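Local coordinates for protein RnfH (Haemophilus influenzae, PDB 2HJ1) that is of unknown function, belongs to the RnfH family with its ubiquitin-like fold, and crystallised as a three-dimensional domain-swapped dimer, at residues R24-S29 with L48-E53. Residues are numbered along the deposited sequence; the frame is centred on the assembly and turned at random. Where two conformers were deposited one is given.
Sequences RYYLKS and LSQFPE. With SO4 (sulfate ion), chain F.
A chi1 near 180° in both Tyr-26 (-180°) and Gln-50 (-175°) sets CG opposite the backbone N; the side chain of Tyr-26 starts toward residues 48-53, and the extended glutamine chain reaches back to meet it. Gln-50 OE1 approaches the Tyr-26 ring edge-on, almost level with it, 3.5 Å from CD1 and 3.6 Å from CE1, so the carbonyl oxygen faces two faintly positive C-H groups. Phe-51, the first residue to leave helical geometry, puts CE2 3.9 Å from Tyr-26 CD1. Both rings suit buried places: Tyr-26 also packs on Ile-17 and Ser-45, Phe-51 on Tyr-19 and Phe-21. Gln-50 CG sits above the outer part of a Phe-51 face, as Lys-28 CG does on Tyr-26. The exposed Gln-50 suits a polar end: a water 2.7 Å from Lys-28 NZ donates to Gln-50 OE1 at 2.8 Å, and Gln-50 NE2 gives a nearly straight hydrogen bond (173°) to O2 of a sulfate ion, probably from the crystallisation liquor. Strand 26-33 of the hairpin and the short helix following helix 38-45 are thus joined by aromatic packing with polar groups at its exposed side; no direct hydrogen bond crosses, and without sulfate the amide may be held less firmly.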
loop_
_atom_site.group_PDB
_atom_site.type_symbol
_atom_site.label_atom_id
_atom_site.label_comp_id
_atom_site.label_asym_id
_atom_site.label_seq_id
_atom_site.Cartn_x
_atom_site.Cartn_y
_atom_site.Cartn_z
ATOM N N ARG B 24 -15.016 -0.134 15.639
ATOM C CA ARG B 24 -13.734 0.055 16.387
ATOM C C ARG B 24 -12.541 -0.608 15.700
ATOM O O ARG B 24 -12.196 -1.771 15.947
ATOM C CB ARG B 24 -13.806 -0.279 17.890
ATOM C CG ARG B 24 -12.544 0.115 18.688
ATOM C CD ARG B 24 -12.081 1.539 18.415
ATOM N NE ARG B 24 -10.932 1.609 17.498
ATOM C CZ ARG B 24 -9.672 1.841 17.862
ATOM N NH1 ARG B 24 -8.729 1.864 16.943
ATOM N NH2 ARG B 24 -9.338 2.017 19.133
ATOM N N TYR B 25 -11.925 0.191 14.845
ATOM C CA TYR B 25 -10.858 -0.203 13.949
ATOM C C TYR B 25 -9.651 -0.814 14.725
ATOM O O TYR B 25 -9.280 -0.347 15.795
ATOM C CB TYR B 25 -10.396 1.072 13.254
ATOM C CG TYR B 25 -11.449 1.781 12.404
ATOM C CD1 TYR B 25 -12.550 1.069 11.856
ATOM C CD2 TYR B 25 -11.298 3.136 12.056
ATOM C CE1 TYR B 25 -13.496 1.719 11.033
ATOM C CE2 TYR B 25 -12.238 3.792 11.226
ATOM C CZ TYR B 25 -13.334 3.075 10.735
ATOM O OH TYR B 25 -14.247 3.702 9.903
ATOM N N TYR B 26 -9.003 -1.783 14.120
ATOM C CA TYR B 26 -7.694 -2.255 14.565
ATOM C C TYR B 26 -6.637 -1.670 13.677
ATOM O O TYR B 26 -6.652 -1.920 12.471
ATOM C CB TYR B 26 -7.662 -3.785 14.454
ATOM C CG TYR B 26 -6.360 -4.437 14.893
ATOM C CD1 TYR B 26 -6.262 -5.063 16.143
ATOM C CD2 TYR B 26 -5.243 -4.450 14.041
ATOM C CE1 TYR B 26 -5.072 -5.735 16.528
ATOM C CE2 TYR B 26 -4.046 -5.057 14.435
ATOM C CZ TYR B 26 -3.973 -5.684 15.671
ATOM O OH TYR B 26 -2.818 -6.327 16.009
ATOM N N LEU B 27 -5.700 -0.925 14.270
ATOM C CA LEU B 27 -4.617 -0.285 13.560
ATOM C C LEU B 27 -3.400 -0.253 14.486
ATOM O O LEU B 27 -3.347 0.557 15.389
ATOM C CB LEU B 27 -5.046 1.144 13.184
ATOM C CG LEU B 27 -6.074 1.592 12.101
ATOM C CD1 LEU B 27 -6.545 0.594 11.077
ATOM C CD2 LEU B 27 -7.284 2.448 12.565
ATOM N N LYS B 28 -2.419 -1.105 14.251
ATOM C CA LYS B 28 -1.269 -1.244 15.164
ATOM C C LYS B 28 0.026 -1.341 14.406
ATOM O O LYS B 28 0.090 -1.980 13.375
ATOM C CB LYS B 28 -1.407 -2.483 16.079
ATOM C CG LYS B 28 -2.600 -2.361 16.998
ATOM C CD LYS B 28 -2.370 -2.922 18.337
ATOM C CE LYS B 28 -3.578 -2.704 19.205
ATOM N NZ LYS B 28 -3.736 -3.772 20.296
ATOM N N SER B 29 1.053 -0.704 14.953
ATOM C CA SER B 29 2.378 -0.739 14.429
ATOM C C SER B 29 3.222 -1.617 15.368
ATOM O O SER B 29 3.025 -1.582 16.591
ATOM C CB SER B 29 2.921 0.726 14.326
ATOM O OG SER B 29 4.275 0.697 13.944
ATOM N N LEU B 48 -5.647 -12.422 15.426
ATOM C CA LEU B 48 -6.524 -13.563 15.169
ATOM C C LEU B 48 -7.251 -14.013 16.420
ATOM O O LEU B 48 -8.329 -14.539 16.303
ATOM C CB LEU B 48 -5.793 -14.741 14.520
ATOM C CG LEU B 48 -5.013 -14.409 13.267
ATOM C CD1 LEU B 48 -4.204 -15.646 12.849
ATOM C CD2 LEU B 48 -5.898 -13.897 12.149
ATOM N N SER B 49 -6.677 -13.785 17.604
ATOM C CA SER B 49 -7.418 -14.012 18.876
ATOM C C SER B 49 -8.508 -12.967 19.140
ATOM O O SER B 49 -9.607 -13.303 19.600
ATOM C CB SER B 49 -6.453 -14.085 20.066
ATOM O OG SER B 49 -5.449 -15.061 19.777
ATOM N N GLN B 50 -8.222 -11.701 18.833
ATOM C CA GLN B 50 -9.198 -10.653 19.025
ATOM C C GLN B 50 -10.350 -10.791 18.014
ATOM O O GLN B 50 -11.499 -10.510 18.339
ATOM C CB GLN B 50 -8.521 -9.282 18.892
ATOM C CG GLN B 50 -9.465 -8.102 19.191
ATOM C CD GLN B 50 -8.748 -6.777 19.165
ATOM O OE1 GLN B 50 -7.522 -6.724 18.993
ATOM N NE2 GLN B 50 -9.499 -5.694 19.314
ATOM N N PHE B 51 -10.049 -11.173 16.781
ATOM C CA PHE B 51 -11.108 -11.324 15.780
ATOM C C PHE B 51 -11.085 -12.727 15.196
ATOM O O PHE B 51 -10.511 -12.933 14.140
ATOM C CB PHE B 51 -10.920 -10.305 14.669
ATOM C CG PHE B 51 -10.868 -8.875 15.157
ATOM C CD1 PHE B 51 -12.035 -8.185 15.447
ATOM C CD2 PHE B 51 -9.658 -8.227 15.312
ATOM C CE1 PHE B 51 -11.984 -6.854 15.904
ATOM C CE2 PHE B 51 -9.611 -6.923 15.738
ATOM C CZ PHE B 51 -10.770 -6.236 16.026
ATOM N N PRO B 52 -11.719 -13.698 15.885
ATOM C CA PRO B 52 -11.631 -15.077 15.405
ATOM C C PRO B 52 -12.389 -15.344 14.085
ATOM O O PRO B 52 -12.188 -16.406 13.467
ATOM C CB PRO B 52 -12.167 -15.892 16.575
ATOM C CG PRO B 52 -13.118 -14.999 17.271
ATOM C CD PRO B 52 -12.567 -13.583 17.097
ATOM N N GLU B 53 -13.197 -14.379 13.629
ATOM C CA GLU B 53 -13.793 -14.448 12.300
ATOM C C GLU B 53 -12.801 -14.256 11.146
ATOM O O GLU B 53 -13.132 -14.569 10.028
ATOM C CB GLU B 53 -14.911 -13.419 12.148
ATOM C CG GLU B 53 -14.362 -11.962 12.272
ATOM C CD GLU B 53 -14.506 -11.367 13.683
ATOM O OE1 GLU B 53 -15.053 -10.252 13.777
ATOM O OE2 GLU B 53 -14.127 -11.980 14.693
HETATM S S SO4 F . -13.154 -5.076 20.310
HETATM O O1 SO4 F . -12.174 -4.113 20.788
HETATM O O2 SO4 F . -12.449 -6.224 19.731
HETATM O O3 SO4 F . -13.991 -5.545 21.426
HETATM O O4 SO4 F . -14.014 -4.351 19.380
HETATM O O HOH W 1 -6.373 -4.334 19.760
#